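Local structure of cell division control protein Cdc48 (Mycobacterium smegmatis, 5E7P) at residues A[226-231]-A[281-286]; A[274-279]-A[387-392]; A[288-293]-A[321-326]. The protein probably binds and hydrolyses ATP as a Cdc48-like member of the AAA ATPase family, with ADP bound in each of its two ATPase modules. All blocks are in the same frame, centred on the assembly; numbering follows the deposited sequence.

All three contacts lie in the first AAA module, 13 to 17 Å apart between centres. Contacts 1 and 2 share helix 276-283, which follows the P-loop, and both touch ADP; their segments alternate along the chain. Contact 3 comes after contact 1 in sequence and falls between the two halves of contact 2. It pairs strands 289-293 and 321-326 of the mixed sheet whose edge strand 385-388 leads into contact 2. The helix ties them together: Val-231 of contact 1 packs on Met-279 of contact 2, Arg-281 forms a salt bridge with Glu-291 of contact 3, and Ala-277 meets Phe-324. Helix 276-283 thus connects the bound ADP with the adenine-side segment and the core sheet of the module.

Contact 1 (A[226-231]-A[281-286]); sequences VSFDDV and RAVCAS. With ADP (adenosine-5'-diphosphate), chain C.
In the wall of the adenine pocket of the first AAA module, Val-226 and the short helix begun by Phe-228 pack against Ala-282 and Val-283, in the last turn of the helix that follows the P-loop. Ala-282 is the centre of the contact. Its CB points into the 226-231 segment, where it meets the carbonyl oxygen Val-226 O at 3.4 Å and Val-231 CG2 at 3.6 Å, with the carbonyl of Ser-227 close by. The methyl group sits between the loop carbonyl of Val-226 and the side chain of Val-231 in the short helix. Phe-228 carries the contact on to Val-283 of helix 276-283. Its CG lies anti to the backbone N (chi1 171°), and the ring passes obliquely by Val-283, with CD1 3.8 Å from Val-283 CG2. A water between Phe-228 N and Ala-282 O adds a weak bridge.

The short helix is capped by Ser-227, whose OG accepts a bond from Asp-230 N at 3.1 Å (N-H...O angle 157°). Asp-230 OD1 in turn forms a salt bridge with Arg-406, connecting this turn to a later part of the chain. On the nucleotide side, both methyl groups of Val-226 reach the adenine end of ADP: Val-226 CG1 lies 3.4 Å from ADP N6 and Val-226 CG2 3.5 Å from ADP C6. Helix 237-249 also packs on this contact, touching Phe-228, Val-231 and Val-283. Such a segment ahead of the P-loop, lining the base of the nucleotide while packing on the P-loop helix, is characteristic of the AAA nucleotide-binding fold.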
loop_
_atom_site.group_PDB
_atom_site.type_symbol
_atom_site.label_atom_id
_atom_site.label_comp_id
_atom_site.label_asym_id
_atom_site.label_seq_id
_atom_site.Cartn_x
_atom_site.Cartn_y
_atom_site.Cartn_z
ATOM N N VAL A 226 18.620 5.727 12.422
ATOM C CA VAL A 226 18.063 4.458 12.876
ATOM C C VAL A 226 19.113 3.350 12.815
ATOM O O VAL A 226 19.680 3.079 11.757
ATOM C CB VAL A 226 16.840 4.049 12.036
ATOM C CG1 VAL A 226 16.188 2.812 12.623
ATOM C CG2 VAL A 226 15.840 5.192 11.965
ATOM N N SER A 227 19.361 2.709 13.953
ATOM C CA SER A 227 20.403 1.690 14.052
ATOM C C SER A 227 19.983 0.363 13.427
ATOM O O SER A 227 18.812 0.152 13.114
ATOM C CB SER A 227 20.782 1.458 15.513
ATOM O OG SER A 227 19.750 0.769 16.194
ATOM N N PHE A 228 20.953 -0.530 13.259
ATOM C CA PHE A 228 20.697 -1.863 12.727
ATOM C C PHE A 228 19.891 -2.709 13.712
ATOM O O PHE A 228 19.041 -3.505 13.309
ATOM C CB PHE A 228 22.019 -2.555 12.373
ATOM C CG PHE A 228 21.874 -4.008 12.015
ATOM C CD1 PHE A 228 21.010 -4.405 11.006
ATOM C CD2 PHE A 228 22.614 -4.973 12.676
ATOM C CE1 PHE A 228 20.879 -5.741 10.673
ATOM C CE2 PHE A 228 22.489 -6.311 12.346
ATOM C CZ PHE A 228 21.619 -6.694 11.342
ATOM N N ASP A 229 20.162 -2.532 15.003
ATOM C CA ASP A 229 19.427 -3.245 16.042
ATOM C C ASP A 229 17.957 -2.830 16.049
ATOM O O ASP A 229 17.068 -3.665 16.215
ATOM C CB ASP A 229 20.055 -3.005 17.421
ATOM C CG ASP A 229 21.384 -3.729 17.600
ATOM O OD1 ASP A 229 21.607 -4.758 16.926
ATOM O OD2 ASP A 229 22.205 -3.270 18.426
ATOM N N ASP A 230 17.710 -1.536 15.865
ATOM C CA ASP A 230 16.352 -1.001 15.827
ATOM C C ASP A 230 15.561 -1.564 14.652
ATOM O O ASP A 230 14.365 -1.820 14.758
ATOM C CB ASP A 230 16.383 0.526 15.730
ATOM C CG ASP A 230 16.681 1.192 17.057
ATOM O OD1 ASP A 230 16.162 0.712 18.089
ATOM O OD2 ASP A 230 17.429 2.193 17.067
ATOM N N VAL A 231 16.240 -1.756 13.531
ATOM C CA VAL A 231 15.588 -2.196 12.307
ATOM C C VAL A 231 15.150 -3.658 12.360
ATOM O O VAL A 231 14.051 -3.998 11.921
ATOM C CB VAL A 231 16.501 -1.955 11.090
ATOM C CG1 VAL A 231 16.104 -2.839 9.926
ATOM C CG2 VAL A 231 16.469 -0.487 10.698
ATOM N N ARG A 281 20.006 1.627 4.803
ATOM C CA ARG A 281 20.971 2.549 5.390
ATOM C C ARG A 281 21.507 2.017 6.718
ATOM O O ARG A 281 22.697 2.146 7.018
ATOM C CB ARG A 281 20.346 3.932 5.581
ATOM C CG ARG A 281 19.761 4.513 4.303
ATOM C CD ARG A 281 19.369 5.973 4.467
ATOM N NE ARG A 281 18.751 6.492 3.250
ATOM C CZ ARG A 281 17.439 6.575 3.050
ATOM N NH1 ARG A 281 16.595 6.188 3.999
ATOM N NH2 ARG A 281 16.971 7.059 1.905
ATOM N N ALA A 282 20.623 1.413 7.506
ATOM C CA ALA A 282 21.006 0.851 8.797
ATOM C C ALA A 282 21.955 -0.334 8.640
ATOM O O ALA A 282 22.946 -0.450 9.363
ATOM C CB ALA A 282 19.774 0.442 9.584
ATOM N N VAL A 283 21.644 -1.214 7.692
ATOM C CA VAL A 283 22.460 -2.398 7.441
ATOM C C VAL A 283 23.838 -2.023 6.886
ATOM O O VAL A 283 24.843 -2.654 7.213
ATOM C CB VAL A 283 21.734 -3.389 6.492
ATOM C CG1 VAL A 283 22.683 -4.464 5.981
ATOM C CG2 VAL A 283 20.554 -4.021 7.203
ATOM N N CYS A 284 23.882 -0.973 6.074
ATOM C CA CYS A 284 25.124 -0.541 5.441
ATOM C C CYS A 284 25.847 0.528 6.249
ATOM O O CYS A 284 26.729 1.205 5.724
ATOM C CB CYS A 284 24.841 0.008 4.041
ATOM S SG CYS A 284 24.078 -1.161 2.901
ATOM N N ALA A 285 25.473 0.679 7.517
ATOM C CA ALA A 285 26.008 1.742 8.369
ATOM C C ALA A 285 27.535 1.786 8.445
ATOM O O ALA A 285 28.126 2.865 8.489
ATOM C CB ALA A 285 25.416 1.648 9.764
ATOM N N SER A 286 28.171 0.618 8.458
ATOM C CA SER A 286 29.626 0.552 8.565
ATOM C C SER A 286 30.305 0.607 7.199
ATOM O O SER A 286 31.530 0.630 7.112
ATOM C CB SER A 286 30.059 -0.710 9.314
ATOM O OG SER A 286 29.737 -1.877 8.576
HETATM P PB ADP C . 10.169 2.752 2.336
HETATM O O1B ADP C . 9.115 3.374 1.460
HETATM O O2B ADP C . 11.578 2.986 1.863
HETATM O O3B ADP C . 9.892 1.330 2.745
HETATM P PA ADP C . 11.299 4.388 4.342
HETATM O O1A ADP C . 11.546 5.633 3.530
HETATM O O2A ADP C . 12.430 3.417 4.567
HETATM O O3A ADP C . 10.040 3.633 3.677
HETATM O "O5'" ADP C . 10.694 4.857 5.748
HETATM C "C5'" ADP C . 9.352 5.327 5.781
HETATM C "C4'" ADP C . 9.364 6.628 6.567
HETATM O "O4'" ADP C . 9.342 6.328 7.960
HETATM C "C3'" ADP C . 10.632 7.415 6.278
HETATM O "O3'" ADP C . 10.298 8.755 5.896
HETATM C "C2'" ADP C . 11.415 7.425 7.574
HETATM O "O2'" ADP C . 11.860 8.752 7.867
HETATM C "C1'" ADP C . 10.438 6.947 8.634
HETATM N N9 ADP C . 11.053 5.946 9.536
HETATM C C8 ADP C . 11.321 4.662 9.232
HETATM N N7 ADP C . 11.874 4.019 10.294
HETATM C C5 ADP C . 11.956 4.905 11.305
HETATM C C6 ADP C . 12.437 4.896 12.707
HETATM N N6 ADP C . 12.957 3.775 13.260
HETATM N N1 ADP C . 12.346 6.043 13.419
HETATM C C2 ADP C . 11.835 7.168 12.886
HETATM N N3 ADP C . 11.378 7.244 11.624
HETATM C C4 ADP C . 11.413 6.171 10.799
HETATM O O HOH W 1 23.389 1.012 12.369
#

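Contact 2 (A[274-279]-A[387-392]); sequences VGKATM and LGLSLP. With ADP (adenosine-5'-diphosphate), chain C.
Leu-389 and Met-279 reach toward each other tip to tip, with Leu-389 CD1 3.7 Å from Met-279 CE. Met-279 CG stands anti to the backbone N (chi1 175°), and the chain bends at chi3, which brings its methyl to the leucine; the sulfur lies beside both leucine methyls. The other branch of Leu-389 crosses the aliphatic part of Lys-276, CD2 resting 3.8 Å from Lys-276 CG. Val-274 approaches the same leucine obliquely, its CG1 4.0 Å from Leu-389 CB, while its CG2 turns to the backbone and meets Ser-390 O at 3.3 Å. One leucine thus touches three side chains of the 274-279 segment.

That segment is the end of the P-loop (Walker A motif) and the first turn of its helix, wrapped round the diphosphate. Gly-275 N donates to ADP O3B at 2.8 Å, and Lys-276 NZ reaches the same oxygen, also at 2.8 Å, because the lysine chain bends at chi3 and chi4. Gly-270 O is a second partner of that ammonium group. Ala-277 N holds ADP O2B at 2.9 Å and Thr-278 N holds ADP O2A on the alpha phosphate. Leu-389 leaves the end of edge strand 385-388, which pairs with strand 265-269. Farther along, Ser-390 OG is hydrogen-bonded to Leu-545 N and Leu-391 shares a backbone bond with Arg-544, both in the second AAA module.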
loop_
_atom_site.group_PDB
_atom_site.type_symbol
_atom_site.label_atom_id
_atom_site.label_comp_id
_atom_site.label_asym_id
_atom_site.label_seq_id
_atom_site.Cartn_x
_atom_site.Cartn_y
_atom_site.Cartn_z
ATOM N N VAL A 274 7.076 1.194 4.597
ATOM C CA VAL A 274 7.259 0.158 5.603
ATOM C C VAL A 274 8.645 0.263 6.244
ATOM O O VAL A 274 8.862 -0.219 7.355
ATOM C CB VAL A 274 7.036 -1.255 5.023
ATOM C CG1 VAL A 274 8.269 -1.722 4.265
ATOM C CG2 VAL A 274 6.685 -2.234 6.134
ATOM N N GLY A 275 9.574 0.909 5.543
ATOM C CA GLY A 275 10.911 1.127 6.065
ATOM C C GLY A 275 12.003 0.414 5.290
ATOM O O GLY A 275 13.000 -0.012 5.869
ATOM N N LYS A 276 11.825 0.292 3.977
ATOM C CA LYS A 276 12.803 -0.396 3.139
ATOM C C LYS A 276 14.128 0.364 3.024
ATOM O O LYS A 276 15.203 -0.218 3.174
ATOM C CB LYS A 276 12.225 -0.661 1.750
ATOM C CG LYS A 276 10.996 -1.547 1.750
ATOM C CD LYS A 276 10.493 -1.765 0.330
ATOM C CE LYS A 276 10.075 -0.463 -0.319
ATOM N NZ LYS A 276 8.908 0.151 0.373
ATOM N N ALA A 277 14.051 1.661 2.754
ATOM C CA ALA A 277 15.252 2.473 2.580
ATOM C C ALA A 277 15.992 2.652 3.900
ATOM O O ALA A 277 17.221 2.621 3.943
ATOM C CB ALA A 277 14.902 3.826 1.970
ATOM N N THR A 278 15.237 2.836 4.978
ATOM C CA THR A 278 15.818 2.975 6.308
ATOM C C THR A 278 16.573 1.710 6.717
ATOM O O THR A 278 17.642 1.780 7.326
ATOM C CB THR A 278 14.736 3.307 7.354
ATOM O OG1 THR A 278 14.139 4.573 7.038
ATOM C CG2 THR A 278 15.333 3.371 8.751
ATOM N N MET A 279 16.017 0.553 6.369
ATOM C CA MET A 279 16.672 -0.718 6.656
ATOM C C MET A 279 18.017 -0.822 5.940
ATOM O O MET A 279 19.004 -1.272 6.521
ATOM C CB MET A 279 15.783 -1.897 6.251
ATOM C CG MET A 279 16.467 -3.250 6.424
ATOM S SD MET A 279 15.526 -4.658 5.813
ATOM C CE MET A 279 15.740 -4.479 4.046
ATOM N N LEU A 387 14.339 -9.460 -1.645
ATOM C CA LEU A 387 13.987 -9.499 -0.238
ATOM C C LEU A 387 12.678 -8.742 -0.027
ATOM O O LEU A 387 12.576 -7.559 -0.358
ATOM C CB LEU A 387 15.111 -8.869 0.583
ATOM C CG LEU A 387 15.441 -9.468 1.946
ATOM C CD1 LEU A 387 15.470 -10.984 1.871
ATOM C CD2 LEU A 387 16.780 -8.940 2.414
ATOM N N GLY A 388 11.674 -9.432 0.506
ATOM C CA GLY A 388 10.371 -8.828 0.726
ATOM C C GLY A 388 10.097 -8.518 2.185
ATOM O O GLY A 388 10.154 -9.406 3.035
ATOM N N LEU A 389 9.799 -7.256 2.476
ATOM C CA LEU A 389 9.471 -6.836 3.836
ATOM C C LEU A 389 7.976 -6.975 4.114
ATOM O O LEU A 389 7.168 -7.079 3.190
ATOM C CB LEU A 389 9.929 -5.396 4.086
ATOM C CG LEU A 389 11.314 -5.225 4.720
ATOM C CD1 LEU A 389 12.355 -6.054 3.992
ATOM C CD2 LEU A 389 11.723 -3.761 4.748
ATOM N N SER A 390 7.618 -6.970 5.393
ATOM C CA SER A 390 6.238 -7.193 5.803
ATOM C C SER A 390 5.680 -6.048 6.647
ATOM O O SER A 390 6.431 -5.323 7.298
ATOM C CB SER A 390 6.141 -8.502 6.582
ATOM O OG SER A 390 4.861 -8.644 7.167
ATOM N N LEU A 391 4.358 -5.889 6.624
ATOM C CA LEU A 391 3.665 -4.953 7.505
ATOM C C LEU A 391 3.888 -5.354 8.954
ATOM O O LEU A 391 3.960 -6.542 9.269
ATOM C CB LEU A 391 2.156 -4.947 7.232
ATOM C CG LEU A 391 1.582 -4.402 5.921
ATOM C CD1 LEU A 391 0.114 -4.781 5.810
ATOM C CD2 LEU A 391 1.746 -2.898 5.832
ATOM N N PRO A 392 3.991 -4.359 9.847
ATOM C CA PRO A 392 4.114 -4.642 11.279
ATOM C C PRO A 392 2.793 -5.133 11.866
ATOM O O PRO A 392 1.751 -4.527 11.608
ATOM C CB PRO A 392 4.471 -3.274 11.869
ATOM C CG PRO A 392 3.900 -2.284 10.907
ATOM C CD PRO A 392 4.049 -2.915 9.555
HETATM P PB ADP C . 10.169 2.752 2.336
HETATM O O1B ADP C . 9.115 3.374 1.460
HETATM O O2B ADP C . 11.578 2.986 1.863
HETATM O O3B ADP C . 9.892 1.330 2.745
HETATM P PA ADP C . 11.299 4.388 4.342
HETATM O O1A ADP C . 11.546 5.633 3.530
HETATM O O2A ADP C . 12.430 3.417 4.567
HETATM O O3A ADP C . 10.040 3.633 3.677
HETATM O "O5'" ADP C . 10.694 4.857 5.748
HETATM C "C5'" ADP C . 9.352 5.327 5.781
HETATM C "C4'" ADP C . 9.364 6.628 6.567
HETATM O "O4'" ADP C . 9.342 6.328 7.960
HETATM C "C3'" ADP C . 10.632 7.415 6.278
HETATM O "O3'" ADP C . 10.298 8.755 5.896
HETATM C "C2'" ADP C . 11.415 7.425 7.574
HETATM O "O2'" ADP C . 11.860 8.752 7.867
HETATM C "C1'" ADP C . 10.438 6.947 8.634
HETATM N N9 ADP C . 11.053 5.946 9.536
HETATM C C8 ADP C . 11.321 4.662 9.232
HETATM N N7 ADP C . 11.874 4.019 10.294
HETATM C C5 ADP C . 11.956 4.905 11.305
HETATM C C6 ADP C . 12.437 4.896 12.707
HETATM N N6 ADP C . 12.957 3.775 13.260
HETATM N N1 ADP C . 12.346 6.043 13.419
HETATM C C2 ADP C . 11.835 7.168 12.886
HETATM N N3 ADP C . 11.378 7.244 11.624
HETATM C C4 ADP C . 11.413 6.171 10.799
#

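Contact 3 (A[288-293]-A[321-326]); sequences RVVELD and GVLFIA
Val-290 O is gripped from strand 321-326 by the amide Phe-324 N at 2.8 Å, a nearly straight bond (N-H...O 173°), and it also receives a CA-H...O contact from Leu-323. From the same edge of its strand, Val-290 N donates to Val-322 O, again at 2.8 Å. Val-322 N bonds to Arg-288 O, Leu-292 N to Phe-324 O, and Ala-326 N to Leu-292 O, which completes five backbone bonds between two parallel neighbours in the sheet. The axes of strands 289-293 and 321-326 come within 4.7 Å of each other. Helices 294-299 and 302-319 make the beta-alpha-beta crossover between them, and the second packs against Val-290 and Leu-292.

On the face carrying those two residues, the side chains of Val-290 and Leu-323 cross, with Val-290 CG1 3.8 Å from Leu-323 CD1, and Leu-292 CB lies 4.1 Å from Ile-325 CG1. The opposite face turns to the P-loop helix. There Val-289 CG1 meets Phe-324 CB at 3.9 Å, and beyond it Glu-291 and Phe-324 lie side by side, pointing the same way. Glu-291 CG is anti to the backbone N (chi1 -178°); beyond it the extended chain carries the carboxylate alongside the ring, with CD 3.6 Å from Phe-324 CD2; the two planes are 53° apart. Glu-291 OE1 forms a salt bridge with Arg-281 on the helix, whose NE also packs against Phe-324 CE2. Strand 321-326 corresponds to the one that ends at the Walker B motif in AAA ATPases. The salt bridge to Arg-281 would favour the ionised form of Glu-291 and links the sheet to the P-loop helix.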
loop_
_atom_site.group_PDB
_atom_site.type_symbol
_atom_site.label_atom_id
_atom_site.label_comp_id
_atom_site.label_asym_id
_atom_site.label_seq_id
_atom_site.Cartn_x
_atom_site.Cartn_y
_atom_site.Cartn_z
ATOM N N ARG A 288 30.708 2.452 3.242
ATOM C CA ARG A 288 30.509 3.722 2.558
ATOM C C ARG A 288 29.407 3.530 1.519
ATOM O O ARG A 288 29.414 2.567 0.748
ATOM C CB ARG A 288 31.809 4.255 1.934
ATOM C CG ARG A 288 32.264 3.569 0.658
ATOM C CD ARG A 288 33.613 4.109 0.190
ATOM N NE ARG A 288 33.579 5.536 -0.126
ATOM C CZ ARG A 288 33.378 6.030 -1.343
ATOM N NH1 ARG A 288 33.368 7.343 -1.531
ATOM N NH2 ARG A 288 33.185 5.214 -2.373
ATOM N N VAL A 289 28.432 4.428 1.528
ATOM C CA VAL A 289 27.280 4.265 0.657
ATOM C C VAL A 289 27.153 5.403 -0.340
ATOM O O VAL A 289 27.134 6.576 0.033
ATOM C CB VAL A 289 25.975 4.148 1.463
ATOM C CG1 VAL A 289 24.808 3.873 0.534
ATOM C CG2 VAL A 289 26.100 3.050 2.494
ATOM N N VAL A 290 27.075 5.042 -1.614
ATOM C CA VAL A 290 26.765 6.000 -2.660
ATOM C C VAL A 290 25.278 5.886 -2.962
ATOM O O VAL A 290 24.818 4.873 -3.490
ATOM C CB VAL A 290 27.583 5.729 -3.930
ATOM C CG1 VAL A 290 27.217 6.728 -5.019
ATOM C CG2 VAL A 290 29.071 5.788 -3.616
ATOM N N GLU A 291 24.525 6.924 -2.611
ATOM C CA GLU A 291 23.071 6.865 -2.700
ATOM C C GLU A 291 22.474 7.807 -3.743
ATOM O O GLU A 291 22.797 8.995 -3.789
ATOM C CB GLU A 291 22.442 7.136 -1.332
ATOM C CG GLU A 291 20.927 7.041 -1.318
ATOM C CD GLU A 291 20.352 7.171 0.081
ATOM O OE1 GLU A 291 19.122 7.348 0.203
ATOM O OE2 GLU A 291 21.130 7.094 1.057
ATOM N N LEU A 292 21.603 7.254 -4.580
ATOM C CA LEU A 292 20.800 8.042 -5.504
ATOM C C LEU A 292 19.344 7.962 -5.080
ATOM O O LEU A 292 18.872 6.906 -4.654
ATOM C CB LEU A 292 20.925 7.509 -6.934
ATOM C CG LEU A 292 22.140 7.901 -7.775
ATOM C CD1 LEU A 292 22.065 7.233 -9.136
ATOM C CD2 LEU A 292 22.218 9.408 -7.927
ATOM N N ASP A 293 18.632 9.077 -5.194
ATOM C CA ASP A 293 17.191 9.060 -5.005
ATOM C C ASP A 293 16.524 8.780 -6.343
ATOM O O ASP A 293 16.463 9.654 -7.206
ATOM C CB ASP A 293 16.685 10.384 -4.428
ATOM C CG ASP A 293 15.200 10.344 -4.106
ATOM O OD1 ASP A 293 14.729 9.301 -3.608
ATOM O OD2 ASP A 293 14.502 11.347 -4.356
ATOM N N GLY A 321 32.323 -0.279 -1.894
ATOM C CA GLY A 321 31.214 -0.004 -0.999
ATOM C C GLY A 321 29.864 -0.357 -1.592
ATOM O O GLY A 321 29.760 -1.234 -2.450
ATOM N N VAL A 322 28.825 0.335 -1.138
ATOM C CA VAL A 322 27.465 0.027 -1.558
ATOM C C VAL A 322 26.844 1.133 -2.409
ATOM O O VAL A 322 26.781 2.292 -1.992
ATOM C CB VAL A 322 26.554 -0.233 -0.346
ATOM C CG1 VAL A 322 25.145 -0.545 -0.802
ATOM C CG2 VAL A 322 27.097 -1.371 0.481
ATOM N N LEU A 323 26.391 0.766 -3.604
ATOM C CA LEU A 323 25.589 1.664 -4.428
ATOM C C LEU A 323 24.122 1.422 -4.106
ATOM O O LEU A 323 23.607 0.320 -4.307
ATOM C CB LEU A 323 25.843 1.433 -5.921
ATOM C CG LEU A 323 25.080 2.356 -6.884
ATOM C CD1 LEU A 323 25.565 3.800 -6.771
ATOM C CD2 LEU A 323 25.190 1.872 -8.321
ATOM N N PHE A 324 23.454 2.447 -3.589
ATOM C CA PHE A 324 22.064 2.311 -3.172
ATOM C C PHE A 324 21.141 3.269 -3.921
ATOM O O PHE A 324 21.332 4.486 -3.896
ATOM C CB PHE A 324 21.937 2.504 -1.652
ATOM C CG PHE A 324 20.518 2.613 -1.165
ATOM C CD1 PHE A 324 19.545 1.719 -1.593
ATOM C CD2 PHE A 324 20.157 3.600 -0.261
ATOM C CE1 PHE A 324 18.239 1.821 -1.141
ATOM C CE2 PHE A 324 18.853 3.705 0.198
ATOM C CZ PHE A 324 17.894 2.816 -0.242
ATOM N N ILE A 325 20.140 2.704 -4.588
ATOM C CA ILE A 325 19.114 3.502 -5.248
ATOM C C ILE A 325 17.755 3.271 -4.596
ATOM O O ILE A 325 17.147 2.210 -4.754
ATOM C CB ILE A 325 19.029 3.204 -6.762
ATOM C CG1 ILE A 325 20.370 3.495 -7.436
ATOM C CG2 ILE A 325 17.941 4.040 -7.404
ATOM C CD1 ILE A 325 20.388 3.189 -8.917
ATOM N N ALA A 326 17.289 4.267 -3.852
ATOM C CA ALA A 326 15.992 4.189 -3.197
ATOM C C ALA A 326 14.875 4.373 -4.217
ATOM O O ALA A 326 14.882 5.335 -4.988
ATOM C CB ALA A 326 15.887 5.235 -2.097
#